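Local coordinates for MAU2 chromatid cohesion factor homolog (Saccharomyces cerevisiae, PDB 4XDN), which forms a complex with Scc2 that is required for the association of cohesin with chromosomes, and so takes part in sister chromatid cohesion, at residues A[38-43]-A[61-66]; A[284-289]-A[315-320]; A[338-343]-A[558-563]; A[430-435]-A[458-463]; A[452-457]-A[484-489]. All coordinates share one frame; numbering follows the deposited sequence.

Contact 1: residues A[38-43]-A[61-66]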
# COMPACT_ATOMS: atom_id res chain seq x y z
N GLU A 38 -9.61 19.81 30.28
CA GLU A 38 -10.35 20.81 29.51
C GLU A 38 -9.48 21.40 28.41
O GLU A 38 -9.92 21.51 27.26
CB GLU A 38 -10.88 21.93 30.41
CG GLU A 38 -11.53 23.08 29.64
CD GLU A 38 -12.27 24.07 30.53
OE1 GLU A 38 -11.96 24.15 31.74
OE2 GLU A 38 -13.16 24.77 30.01
N TYR A 39 -8.25 21.76 28.75
CA TYR A 39 -7.31 22.32 27.77
C TYR A 39 -7.08 21.33 26.63
O TYR A 39 -7.04 21.72 25.46
CB TYR A 39 -5.98 22.67 28.44
CG TYR A 39 -6.03 23.89 29.33
CD1 TYR A 39 -6.60 25.08 28.89
CD2 TYR A 39 -5.49 23.86 30.61
CE1 TYR A 39 -6.65 26.20 29.70
CE2 TYR A 39 -5.53 24.98 31.43
CZ TYR A 39 -6.11 26.14 30.97
OH TYR A 39 -6.15 27.25 31.78
N ARG A 40 -6.92 20.06 26.98
CA ARG A 40 -6.70 19.01 25.99
C ARG A 40 -7.93 18.82 25.11
O ARG A 40 -7.84 18.87 23.88
CB ARG A 40 -6.35 17.69 26.68
CG ARG A 40 -6.18 16.49 25.74
CD ARG A 40 -6.28 15.18 26.50
NE ARG A 40 -7.58 15.05 27.17
CZ ARG A 40 -7.81 14.29 28.24
NH1 ARG A 40 -6.83 13.58 28.79
NH2 ARG A 40 -9.02 14.24 28.77
N ASP A 41 -9.08 18.60 25.74
CA ASP A 41 -10.31 18.29 25.02
C ASP A 41 -10.78 19.45 24.16
O ASP A 41 -11.47 19.26 23.16
CB ASP A 41 -11.41 17.88 26.00
CG ASP A 41 -11.08 16.61 26.76
OD1 ASP A 41 -10.20 15.85 26.30
OD2 ASP A 41 -11.70 16.37 27.82
N HIS A 42 -10.39 20.67 24.54
CA HIS A 42 -10.74 21.85 23.76
C HIS A 42 -9.84 21.97 22.54
O HIS A 42 -10.26 22.46 21.49
CB HIS A 42 -10.64 23.11 24.61
CG HIS A 42 -11.28 24.30 23.98
ND1 HIS A 42 -12.65 24.46 23.91
CD2 HIS A 42 -10.75 25.38 23.36
CE1 HIS A 42 -12.93 25.60 23.29
NE2 HIS A 42 -11.79 26.17 22.95
N ALA A 43 -8.59 21.53 22.68
CA ALA A 43 -7.67 21.48 21.55
C ALA A 43 -8.18 20.48 20.51
O ALA A 43 -8.10 20.74 19.31
CB ALA A 43 -6.27 21.12 22.01
N GLY A 61 -0.69 25.77 22.21
CA GLY A 61 -0.74 26.53 23.44
C GLY A 61 -1.61 25.81 24.45
O GLY A 61 -1.27 25.73 25.63
N LEU A 62 -2.72 25.26 23.97
CA LEU A 62 -3.63 24.50 24.82
C LEU A 62 -2.98 23.20 25.29
O LEU A 62 -3.07 22.84 26.46
CB LEU A 62 -4.93 24.20 24.08
CG LEU A 62 -5.81 25.41 23.77
CD1 LEU A 62 -6.85 25.07 22.73
CD2 LEU A 62 -6.47 25.93 25.04
N MET A 63 -2.33 22.49 24.36
CA MET A 63 -1.67 21.23 24.70
C MET A 63 -0.54 21.45 25.69
O MET A 63 -0.32 20.64 26.58
CB MET A 63 -1.14 20.55 23.43
CG MET A 63 -2.21 19.99 22.52
SD MET A 63 -3.29 18.81 23.36
CE MET A 63 -4.25 18.20 21.97
N ASN A 64 0.18 22.55 25.51
CA ASN A 64 1.25 22.92 26.43
C ASN A 64 0.71 23.08 27.84
O ASN A 64 1.24 22.49 28.79
CB ASN A 64 1.92 24.21 25.96
CG ASN A 64 3.23 24.47 26.68
OD1 ASN A 64 4.00 23.55 26.95
ND2 ASN A 64 3.50 25.74 26.98
N MET A 65 -0.35 23.86 27.98
CA MET A 65 -0.99 24.06 29.27
C MET A 65 -1.47 22.74 29.86
O MET A 65 -1.27 22.49 31.05
CB MET A 65 -2.17 25.03 29.14
CG MET A 65 -1.76 26.49 29.17
SD MET A 65 -1.02 27.00 30.74
CE MET A 65 -2.40 26.78 31.85
N SER A 66 -2.10 21.91 29.05
CA SER A 66 -2.60 20.62 29.52
C SER A 66 -1.47 19.78 30.11
O SER A 66 -1.59 19.22 31.20
CB SER A 66 -3.28 19.85 28.39
OG SER A 66 -3.65 18.55 28.82
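The Tyr39 ring meets Met65 over one face. Met65 CB sits 4.0 Å from the centroid of the Tyr39 ring, a CH-pi contact 19° off the ring normal. The Met65 chain bends at chi2 and chi3, which folds its methyl back so that CE lies 3.6 Å from Tyr39 CE2. Met65 SD stands obliquely to the same ring, a Met-aromatic contact. Leu62 CD2 packs against Tyr39 CD1 at 3.9 Å. One turn along, Ala43 CB sits between Leu62 CB and Met63 CE, 3.6 Å from the latter. Helices 29-45 and 53-76 run antiparallel; the short segments' axes come within 7.9 Å at 155°. Tyr39 OH and His42 NE2 hydrogen-bond to the backbone of another protein's chain, and Ser66 OG bonds to Ala36 O. With an alanine at Tyr39, Met65 would probably lose the ring it lies against, and the partner chain one hydrogen bond. No hydrogen bond joins the two segments. Apolar and sulfur-aromatic packing holds the hairpin, while Tyr39 and His42 also bond the other protein.

Contact 2: residues A[284-289]-A[315-320]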
# COMPACT_ATOMS: atom_id res chain seq x y z
N THR A 284 -26.63 -4.28 4.57
CA THR A 284 -27.03 -4.79 5.88
C THR A 284 -26.21 -4.22 7.03
O THR A 284 -26.63 -4.32 8.19
CB THR A 284 -26.92 -6.32 5.91
OG1 THR A 284 -25.57 -6.72 5.64
CG2 THR A 284 -27.84 -6.95 4.87
N ASN A 285 -25.06 -3.63 6.73
CA ASN A 285 -24.13 -3.17 7.77
C ASN A 285 -23.69 -1.72 7.60
O ASN A 285 -22.82 -1.25 8.34
CB ASN A 285 -22.90 -4.08 7.80
CG ASN A 285 -23.25 -5.51 8.15
OD1 ASN A 285 -23.52 -6.33 7.27
ND2 ASN A 285 -23.24 -5.83 9.44
N LYS A 286 -24.28 -1.02 6.64
CA LYS A 286 -23.99 0.40 6.45
C LYS A 286 -24.26 1.17 7.74
O LYS A 286 -23.40 1.89 8.23
CB LYS A 286 -24.84 0.98 5.31
CG LYS A 286 -24.97 2.50 5.33
CD LYS A 286 -25.59 3.03 4.05
CE LYS A 286 -25.76 4.54 4.09
NZ LYS A 286 -26.01 5.13 2.74
N GLN A 287 -25.47 1.00 8.28
CA GLN A 287 -25.88 1.71 9.49
C GLN A 287 -24.93 1.44 10.65
O GLN A 287 -24.63 2.34 11.43
CB GLN A 287 -27.31 1.31 9.88
CG GLN A 287 -27.48 -0.10 10.45
CD GLN A 287 -27.11 -1.19 9.46
OE1 GLN A 287 -27.21 -1.01 8.24
NE2 GLN A 287 -26.67 -2.34 9.98
N SER A 288 -24.44 0.21 10.75
CA SER A 288 -23.53 -0.17 11.82
C SER A 288 -22.24 0.66 11.75
O SER A 288 -21.74 1.11 12.77
CB SER A 288 -23.19 -1.66 11.76
OG SER A 288 -24.29 -2.45 12.18
N LEU A 289 -21.73 0.84 10.54
CA LEU A 289 -20.50 1.60 10.35
C LEU A 289 -20.71 3.09 10.60
O LEU A 289 -19.83 3.76 11.13
CB LEU A 289 -19.96 1.39 8.93
CG LEU A 289 -19.56 -0.04 8.57
CD1 LEU A 289 -19.13 -0.12 7.11
CD2 LEU A 289 -18.45 -0.55 9.48
N PHE A 315 -13.07 1.69 8.21
CA PHE A 315 -14.12 1.59 9.23
C PHE A 315 -15.23 2.63 9.03
O PHE A 315 -16.34 2.45 9.54
CB PHE A 315 -13.52 1.75 10.63
CG PHE A 315 -12.65 0.59 11.06
CD1 PHE A 315 -12.38 -0.46 10.20
CD2 PHE A 315 -12.12 0.55 12.34
CE1 PHE A 315 -11.59 -1.53 10.60
CE2 PHE A 315 -11.33 -0.51 12.75
CZ PHE A 315 -11.07 -1.55 11.88
N HIS A 316 -14.93 3.70 8.30
CA HIS A 316 -15.94 4.71 7.99
C HIS A 316 -16.57 4.42 6.62
O HIS A 316 -15.87 4.15 5.65
CB HIS A 316 -15.32 6.11 8.00
CG HIS A 316 -14.74 6.50 9.32
ND1 HIS A 316 -14.64 5.63 10.39
CD2 HIS A 316 -14.24 7.68 9.76
CE1 HIS A 316 -14.10 6.25 11.42
NE2 HIS A 316 -13.84 7.50 11.07
N TYR A 317 -17.90 4.49 6.57
CA TYR A 317 -18.65 4.07 5.38
C TYR A 317 -18.28 4.86 4.12
O TYR A 317 -18.03 4.26 3.07
CB TYR A 317 -20.15 4.20 5.64
CG TYR A 317 -21.00 3.86 4.43
CD1 TYR A 317 -20.98 2.58 3.89
CD2 TYR A 317 -21.81 4.81 3.84
CE1 TYR A 317 -21.75 2.26 2.79
CE2 TYR A 317 -22.59 4.50 2.74
CZ TYR A 317 -22.56 3.23 2.22
OH TYR A 317 -23.33 2.91 1.12
N LYS A 318 -18.25 6.18 4.21
CA LYS A 318 -17.92 7.01 3.06
C LYS A 318 -16.49 6.75 2.58
O LYS A 318 -16.25 6.62 1.38
CB LYS A 318 -18.09 8.50 3.38
CG LYS A 318 -19.52 8.98 3.37
CD LYS A 318 -19.60 10.44 2.93
CE LYS A 318 -21.02 10.98 2.99
NZ LYS A 318 -21.51 11.12 4.39
N GLU A 319 -15.56 6.68 3.52
CA GLU A 319 -14.16 6.45 3.18
C GLU A 319 -13.99 5.08 2.53
O GLU A 319 -13.19 4.92 1.61
CB GLU A 319 -13.28 6.54 4.43
CG GLU A 319 -13.02 7.95 4.94
CD GLU A 319 -14.18 8.52 5.73
OE1 GLU A 319 -15.31 8.00 5.60
OE2 GLU A 319 -13.96 9.49 6.49
N LEU A 320 -14.75 4.10 3.01
CA LEU A 320 -14.62 2.73 2.53
C LEU A 320 -15.06 2.60 1.08
O LEU A 320 -14.37 1.99 0.27
CB LEU A 320 -15.43 1.78 3.42
CG LEU A 320 -15.42 0.31 3.01
CD1 LEU A 320 -14.00 -0.23 2.91
CD2 LEU A 320 -16.22 -0.51 4.01
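Tyr317, Leu289 and Lys286 carry this contact. Lys286 lays its aliphatic chain over one face of the Tyr317 ring. Its CG stands 3.9 Å from the ring centroid of Tyr317, only 6° off the normal, which makes a CH-pi contact. The chain is extended beyond CG and runs obliquely across the ring, so that Lys286 CE reaches Tyr317 CE2 at 3.4 Å. Tyr317 has CG anti to its own backbone N (chi1 177°), and this turns the ring so that its face lies under the lysine chain. Leu289 packs beside the tyrosine stem, with Leu289 CB 4.3 Å from Tyr317 CB. Leu289 CD2 lies 3.7 Å from Phe315 O. Leu289 CD1 meets Leu320 CD2 at 4.3 Å. The lysine and tyrosine lie toward the surface, and the leucines are buried.

No hydrogen bond crosses between the segments. Phe282 meets the Tyr317 ring edge-to-face. The contact joins helix 272-291 to the start of helix 317-331, where His316 is the N-cap residue. The chain between them includes the antiparallel strands 297-302 and 305-310. Helix 250-266 touches Leu289, Phe315 and Leu320.

Contact 3: residues A[338-343]-A[558-563]. With SO4 (sulfate ion), chain F.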
# COMPACT_ATOMS: atom_id res chain seq x y z
N ASP A 338 -12.37 -0.46 -23.76
CA ASP A 338 -13.73 -1.00 -23.75
C ASP A 338 -14.57 -0.36 -22.64
O ASP A 338 -14.18 0.65 -22.05
CB ASP A 338 -13.68 -2.51 -23.57
CG ASP A 338 -13.06 -2.92 -22.25
OD1 ASP A 338 -12.41 -2.07 -21.62
OD2 ASP A 338 -13.22 -4.10 -21.85
N GLU A 339 -15.72 -0.96 -22.36
CA GLU A 339 -16.64 -0.45 -21.35
C GLU A 339 -16.00 -0.39 -19.96
O GLU A 339 -16.24 0.54 -19.20
CB GLU A 339 -17.92 -1.30 -21.30
CG GLU A 339 -17.77 -2.69 -20.68
CD GLU A 339 -16.91 -3.63 -21.50
OE1 GLU A 339 -16.91 -3.51 -22.75
OE2 GLU A 339 -16.22 -4.48 -20.90
N LYS A 340 -15.18 -1.39 -19.64
CA LYS A 340 -14.49 -1.42 -18.36
C LYS A 340 -13.53 -0.24 -18.24
O LYS A 340 -13.45 0.39 -17.19
CB LYS A 340 -13.73 -2.74 -18.19
CG LYS A 340 -14.58 -3.90 -17.68
CD LYS A 340 -13.74 -5.15 -17.45
CE LYS A 340 -14.51 -6.22 -16.70
NZ LYS A 340 -15.69 -6.70 -17.46
N GLY A 341 -12.81 0.04 -19.32
CA GLY A 341 -11.90 1.18 -19.34
C GLY A 341 -12.65 2.49 -19.16
O GLY A 341 -12.19 3.37 -18.43
N ASN A 342 -13.79 2.62 -19.83
CA ASN A 342 -14.62 3.81 -19.71
C ASN A 342 -15.06 4.06 -18.27
O ASN A 342 -15.21 5.21 -17.85
CB ASN A 342 -15.85 3.70 -20.62
CG ASN A 342 -15.52 3.96 -22.08
OD1 ASN A 342 -14.36 4.05 -22.46
ND2 ASN A 342 -16.56 4.08 -22.90
N PHE A 343 -15.27 2.98 -17.52
CA PHE A 343 -15.62 3.09 -16.11
C PHE A 343 -14.53 3.86 -15.36
O PHE A 343 -14.83 4.77 -14.59
CB PHE A 343 -15.81 1.69 -15.49
CG PHE A 343 -16.17 1.71 -14.03
CD1 PHE A 343 -15.19 1.82 -13.06
CD2 PHE A 343 -17.49 1.60 -13.63
CE1 PHE A 343 -15.51 1.83 -11.72
CE2 PHE A 343 -17.82 1.60 -12.29
CZ PHE A 343 -16.84 1.72 -11.34
N LEU A 558 -6.73 -14.75 -18.94
CA LEU A 558 -6.15 -13.41 -18.99
C LEU A 558 -7.23 -12.36 -19.12
O LEU A 558 -8.17 -12.52 -19.90
CB LEU A 558 -5.17 -13.30 -20.16
CG LEU A 558 -3.95 -14.22 -20.11
CD1 LEU A 558 -3.15 -14.10 -21.39
CD2 LEU A 558 -3.08 -13.89 -18.91
N LYS A 559 -7.10 -11.28 -18.35
CA LYS A 559 -7.93 -10.11 -18.56
C LYS A 559 -7.70 -9.61 -19.98
O LYS A 559 -6.67 -9.89 -20.59
CB LYS A 559 -7.61 -9.01 -17.55
CG LYS A 559 -8.38 -9.11 -16.25
CD LYS A 559 -8.15 -7.90 -15.36
CE LYS A 559 -8.82 -6.65 -15.92
NZ LYS A 559 -10.29 -6.61 -15.66
N LYS A 560 -8.67 -8.87 -20.52
CA LYS A 560 -8.61 -8.45 -21.91
C LYS A 560 -7.59 -7.33 -22.12
O LYS A 560 -7.93 -6.26 -22.63
CB LYS A 560 -9.99 -8.01 -22.39
CG LYS A 560 -11.07 -9.07 -22.22
CD LYS A 560 -12.45 -8.58 -22.62
CE LYS A 560 -12.86 -7.33 -21.84
NZ LYS A 560 -14.33 -7.23 -21.64
N ALA A 561 -6.35 -7.57 -21.71
CA ALA A 561 -5.25 -6.69 -22.04
C ALA A 561 -4.98 -6.83 -23.53
O ALA A 561 -4.59 -7.90 -23.99
CB ALA A 561 -4.02 -7.03 -21.23
N LEU A 562 -5.21 -5.75 -24.28
CA LEU A 562 -5.17 -5.82 -25.74
C LEU A 562 -3.87 -6.39 -26.27
O LEU A 562 -3.88 -7.39 -26.99
CB LEU A 562 -5.39 -4.43 -26.34
CG LEU A 562 -5.44 -4.40 -27.87
CD1 LEU A 562 -6.66 -5.15 -28.39
CD2 LEU A 562 -5.44 -2.97 -28.37
N LEU A 563 -2.75 -5.75 -25.94
CA LEU A 563 -1.46 -6.15 -26.48
C LEU A 563 -1.15 -7.60 -26.13
O LEU A 563 -0.66 -8.36 -26.96
CB LEU A 563 -0.34 -5.24 -25.97
CG LEU A 563 1.08 -5.61 -26.44
CD1 LEU A 563 1.19 -5.58 -27.95
CD2 LEU A 563 2.10 -4.68 -25.82
S SO4 F . -11.91 -8.95 -18.37
O1 SO4 F . -13.18 -8.70 -19.03
O2 SO4 F . -12.06 -8.75 -16.93
O3 SO4 F . -11.48 -10.32 -18.63
O4 SO4 F . -10.90 -8.02 -18.88
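Lys560 NZ forms salt bridges with two carboxylates of the 338-343 segment. It lies 3.3 Å from Asp338 OD2 and 3.4 Å from Glu339 OE2, the second a weak hydrogen bond. The Lys560 chain bends at chi3 (-57°), which turns its end toward both acids. A sulfate, probably from the crystallisation liquor, sits beside this network. The backbone N of Lys560 gives a nearly straight bond to sulfate O4, 2.9 Å long at 177°. Lys559 NZ bonds to sulfate O2 at 3.1 Å and also to Asn335 OD1, while Asn335 ND2 holds the sulfate as well. Lys340 CE packs against sulfate O2 at 3.5 Å. The anion probably eases the closeness of the lysine ammonium groups. A methionine in place of Lys560 would probably leave the neighbouring Asp338 and Glu339 carboxylates without their shared countercharge. Asp338 also caps helix 339-360, its OD1 accepting from Gly341 N. The result is a surface salt-bridge network at a helix N-terminus, facing an inverse gamma turn centred on Lys560.

Contact 4: residues A[430-435]-A[458-463]. With SO4 (sulfate ion), chain G.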
# COMPACT_ATOMS: atom_id res chain seq x y z
N GLY A 430 15.28 3.59 -26.45
CA GLY A 430 15.68 2.35 -25.80
C GLY A 430 15.43 2.37 -24.31
O GLY A 430 14.79 1.47 -23.77
N ALA A 431 15.96 3.39 -23.64
CA ALA A 431 15.73 3.60 -22.22
C ALA A 431 16.30 2.48 -21.36
O ALA A 431 15.80 2.22 -20.26
CB ALA A 431 14.23 3.76 -21.94
N VAL A 432 17.35 1.83 -21.84
CA VAL A 432 18.02 0.78 -21.07
C VAL A 432 18.57 1.37 -19.78
O VAL A 432 18.34 0.82 -18.70
CB VAL A 432 19.16 0.12 -21.88
CG1 VAL A 432 19.95 -0.86 -21.02
CG2 VAL A 432 18.60 -0.59 -23.10
N GLU A 433 19.29 2.48 -19.88
CA GLU A 433 19.91 3.11 -18.72
C GLU A 433 18.86 3.61 -17.73
O GLU A 433 19.09 3.59 -16.52
CB GLU A 433 20.81 4.26 -19.15
CG GLU A 433 21.55 4.93 -17.99
CD GLU A 433 22.54 5.98 -18.45
OE1 GLU A 433 22.59 6.27 -19.66
OE2 GLU A 433 23.27 6.52 -17.59
N GLU A 434 17.71 4.04 -18.24
CA GLU A 434 16.64 4.55 -17.38
C GLU A 434 16.03 3.39 -16.61
O GLU A 434 15.85 3.46 -15.39
CB GLU A 434 15.55 5.27 -18.19
CG GLU A 434 15.98 5.91 -19.51
CD GLU A 434 16.89 7.10 -19.34
OE1 GLU A 434 16.68 7.89 -18.40
OE2 GLU A 434 17.82 7.25 -20.17
N TYR A 435 15.70 2.33 -17.33
CA TYR A 435 15.12 1.13 -16.73
C TYR A 435 16.10 0.48 -15.76
O TYR A 435 15.71 0.03 -14.69
CB TYR A 435 14.72 0.13 -17.82
CG TYR A 435 13.45 0.48 -18.56
CD1 TYR A 435 12.32 0.90 -17.88
CD2 TYR A 435 13.39 0.37 -19.95
CE1 TYR A 435 11.16 1.22 -18.56
CE2 TYR A 435 12.23 0.69 -20.63
CZ TYR A 435 11.12 1.11 -19.93
OH TYR A 435 9.96 1.43 -20.61
N THR A 458 13.11 -6.72 -23.25
CA THR A 458 12.46 -6.61 -24.55
C THR A 458 13.30 -5.77 -25.50
O THR A 458 13.49 -6.14 -26.66
CB THR A 458 11.06 -5.98 -24.40
OG1 THR A 458 10.25 -6.81 -23.56
CG2 THR A 458 10.37 -5.82 -25.75
N VAL A 459 13.79 -4.64 -25.01
CA VAL A 459 14.63 -3.75 -25.80
C VAL A 459 15.91 -4.47 -26.22
O VAL A 459 16.28 -4.45 -27.40
CB VAL A 459 14.98 -2.47 -25.02
CG1 VAL A 459 16.07 -1.66 -25.72
CG2 VAL A 459 13.73 -1.62 -24.84
N GLN A 460 16.59 -5.09 -25.26
CA GLN A 460 17.85 -5.76 -25.53
C GLN A 460 17.65 -6.93 -26.49
O GLN A 460 18.49 -7.18 -27.36
CB GLN A 460 18.50 -6.25 -24.23
CG GLN A 460 18.92 -5.14 -23.27
CD GLN A 460 20.20 -4.44 -23.70
OE1 GLN A 460 20.41 -4.15 -24.87
NE2 GLN A 460 21.07 -4.17 -22.73
N ALA A 461 16.54 -7.65 -26.33
CA ALA A 461 16.24 -8.79 -27.19
C ALA A 461 15.93 -8.33 -28.60
O ALA A 461 16.28 -8.99 -29.58
CB ALA A 461 15.08 -9.59 -26.62
N ALA A 462 15.27 -7.18 -28.71
CA ALA A 462 14.98 -6.58 -30.01
C ALA A 462 16.27 -6.20 -30.71
O ALA A 462 16.39 -6.31 -31.92
CB ALA A 462 14.08 -5.37 -29.85
N ARG A 463 17.25 -5.74 -29.93
CA ARG A 463 18.53 -5.32 -30.48
C ARG A 463 19.38 -6.51 -30.89
O ARG A 463 20.07 -6.46 -31.90
CB ARG A 463 19.28 -4.45 -29.47
CG ARG A 463 18.64 -3.09 -29.27
CD ARG A 463 19.32 -2.28 -28.18
NE ARG A 463 18.71 -0.96 -28.04
CZ ARG A 463 19.14 -0.02 -27.20
NH1 ARG A 463 20.19 -0.24 -26.42
NH2 ARG A 463 18.51 1.14 -27.15
S SO4 G . 20.35 3.02 -24.08
O1 SO4 G . 18.94 2.67 -23.99
O2 SO4 G . 20.74 3.79 -22.90
O3 SO4 G . 21.15 1.80 -24.15
O4 SO4 G . 20.58 3.82 -25.28
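A sulfate ion bridges Val432 and Arg463 across the two segments. It sits at the N-terminus of helix 432-440, a common kind of anion site; here Val432 N hydrogen-bonds to sulfate O1 at 2.8 Å. The ion is probably from the crystallisation liquor. Arg463 comes from helix 446-466 with its chain extended from CG to NE, and this brings the guanidinium to the ion. Its NH1 gives a nearly straight bond (171°) to sulfate O3, which lies at the guanidinium edge, in its plane. The positive group and the helix N-terminus probably both help to hold the anion.

Away from the sulfate the packing is mostly aliphatic. Val432 CG2 meets Val459 CG1 at 3.8 Å, and the other Val432 methyl, CG1, lies 3.9 Å from Gln460 NE2. Gly430 has a positive phi (78°), and a CB there would clash with Arg463 NH2. Gln460 and Arg463 also touch Leu475 of helix 472-490, and Val459 touches Gln425 of helix 415-426. The contact joins helix 432-440 to the next helix, 446-466, in a mainly helical chain. Val459 CG2 lies against the backbone oxygen of Gly430, 3.4 Å away.

Contact 5: residues A[452-457]-A[484-489]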
# COMPACT_ATOMS: atom_id res chain seq x y z
N SER A 452 10.51 -2.73 -15.12
CA SER A 452 11.70 -2.11 -15.69
C SER A 452 12.61 -3.16 -16.33
O SER A 452 13.17 -2.93 -17.40
CB SER A 452 12.47 -1.34 -14.61
OG SER A 452 11.65 -0.36 -14.00
N LEU A 453 12.75 -4.31 -15.68
CA LEU A 453 13.62 -5.36 -16.18
C LEU A 453 13.05 -6.03 -17.42
O LEU A 453 13.79 -6.41 -18.32
CB LEU A 453 13.87 -6.42 -15.09
CG LEU A 453 14.84 -6.03 -13.97
CD1 LEU A 453 14.82 -7.08 -12.87
CD2 LEU A 453 16.26 -5.86 -14.50
N LEU A 454 11.72 -6.17 -17.46
CA LEU A 454 11.06 -6.82 -18.58
C LEU A 454 11.10 -5.95 -19.83
O LEU A 454 11.36 -6.43 -20.93
CB LEU A 454 9.62 -7.18 -18.23
CG LEU A 454 9.43 -8.34 -17.24
CD1 LEU A 454 7.97 -8.46 -16.84
CD2 LEU A 454 9.92 -9.65 -17.84
N ASN A 455 10.83 -4.66 -19.66
CA ASN A 455 10.96 -3.71 -20.76
C ASN A 455 12.41 -3.66 -21.22
O ASN A 455 12.68 -3.60 -22.42
CB ASN A 455 10.50 -2.31 -20.35
CG ASN A 455 8.99 -2.18 -20.28
OD1 ASN A 455 8.27 -2.78 -21.08
ND2 ASN A 455 8.51 -1.39 -19.33
N CYS A 456 13.33 -3.70 -20.27
CA CYS A 456 14.76 -3.67 -20.57
C CYS A 456 15.16 -4.91 -21.36
O CYS A 456 15.97 -4.84 -22.28
CB CYS A 456 15.58 -3.57 -19.29
SG CYS A 456 17.36 -3.39 -19.55
N TYR A 457 14.59 -6.06 -20.99
CA TYR A 457 14.87 -7.31 -21.68
C TYR A 457 14.33 -7.26 -23.11
O TYR A 457 14.99 -7.69 -24.05
CB TYR A 457 14.25 -8.49 -20.93
CG TYR A 457 14.46 -9.82 -21.62
CD1 TYR A 457 13.55 -10.29 -22.56
CD2 TYR A 457 15.56 -10.61 -21.33
CE1 TYR A 457 13.73 -11.51 -23.19
CE2 TYR A 457 15.76 -11.83 -21.96
CZ TYR A 457 14.84 -12.27 -22.89
OH TYR A 457 15.03 -13.48 -23.52
N LEU A 484 17.86 -13.46 -15.67
CA LEU A 484 18.05 -14.11 -14.38
C LEU A 484 17.52 -13.23 -13.25
O LEU A 484 16.98 -13.73 -12.26
CB LEU A 484 19.52 -14.45 -14.14
CG LEU A 484 20.09 -15.62 -14.95
CD1 LEU A 484 21.60 -15.66 -14.80
CD2 LEU A 484 19.47 -16.94 -14.51
N GLN A 485 17.69 -11.92 -13.41
CA GLN A 485 17.19 -10.96 -12.43
C GLN A 485 15.66 -10.99 -12.38
O GLN A 485 15.07 -10.86 -11.31
CB GLN A 485 17.68 -9.56 -12.77
CG GLN A 485 19.16 -9.34 -12.48
CD GLN A 485 19.72 -8.09 -13.13
OE1 GLN A 485 19.06 -7.46 -13.96
NE2 GLN A 485 20.94 -7.73 -12.76
N VAL A 486 15.03 -11.17 -13.54
CA VAL A 486 13.58 -11.26 -13.62
C VAL A 486 13.09 -12.51 -12.91
O VAL A 486 12.11 -12.47 -12.17
CB VAL A 486 13.09 -11.27 -15.09
CG1 VAL A 486 11.63 -11.74 -15.19
CG2 VAL A 486 13.25 -9.90 -15.71
N GLU A 487 13.77 -13.63 -13.14
CA GLU A 487 13.38 -14.90 -12.54
C GLU A 487 13.52 -14.86 -11.02
O GLU A 487 12.68 -15.38 -10.30
CB GLU A 487 14.24 -16.04 -13.10
CG GLU A 487 14.04 -16.29 -14.59
CD GLU A 487 12.67 -16.84 -14.93
OE1 GLU A 487 11.93 -17.22 -13.99
OE2 GLU A 487 12.32 -16.89 -16.13
N LYS A 488 14.59 -14.22 -10.55
CA LYS A 488 14.88 -14.16 -9.12
C LYS A 488 13.82 -13.37 -8.36
O LYS A 488 13.32 -13.83 -7.34
CB LYS A 488 16.26 -13.55 -8.89
CG LYS A 488 16.71 -13.54 -7.44
CD LYS A 488 18.22 -13.62 -7.32
CE LYS A 488 18.67 -13.71 -5.87
NZ LYS A 488 18.46 -12.42 -5.14
N LEU A 489 13.48 -12.19 -8.87
CA LEU A 489 12.48 -11.35 -8.23
C LEU A 489 11.09 -11.97 -8.33
O LEU A 489 10.31 -11.91 -7.38
CB LEU A 489 12.48 -9.95 -8.85
CG LEU A 489 13.76 -9.12 -8.67
CD1 LEU A 489 13.67 -7.83 -9.46
CD2 LEU A 489 14.03 -8.83 -7.20
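Leu453 sets its CG anti to the carbonyl carbon (chi1 -75°), which directs its branched end at the facing helix; its two methyls then take different partners. CD1 goes to Leu489, where Leu453 CD1 and Leu489 CD1 are 3.7 Å apart. CD2 goes to the amide of Gln485, with Leu453 CD2 3.3 Å from Gln485 OE1. The two side chains of each pair cross at about a right angle. The Gln485 chain is extended beyond CG, and its stem also packs on the leucine: Gln485 CB is 3.8 Å from Leu453 CD1. With CG1 anti to its backbone N (chi1 165°), Val486 presents CG2 to Leu453 CB at 3.6 Å and CG1 to Leu454 CD2 at 3.8 Å.

Helices 446-466 and 472-490 run antiparallel here, with local axes 9.7 Å apart at 154°. They form a helical hairpin. Helix 499-513 lies next to them, with Trp501 and Leu508 against Leu454. On the side of helix 432-440, Ala439 touches Leu453. Leu454 also packs on an apolar side chain of another protein chain, and Asn455 OD1 bonds to that chain's backbone.

No hydrogen bond or salt bridge joins the two segments. The hairpin is held here by the fit of aliphatic branches, with the glutamine amide at the margin.

In the fold
Four of the contacts join helices close in sequence, while contact 3 brings together segments 215 residues apart at their closest ends. Contacts 4 and 5 lie within the chain span that contact 3 closes. Both use helix 446-466, and their centres are 11 Å apart. They touch directly: Tyr435 CB lies 3.5 Å from Ser452 O, and Val432 CG1 lies 3.9 Å from Cys456 SG. Contact 3 comes within about 8 Å of each at the nearest atoms. Contact 1 is remote, with its centre about 59 Å from that of contact 4. Another protein chain reaches contacts 1, 3, 4 and 5 but does not touch contact 2. Sulfates sit at contacts 3 and 4.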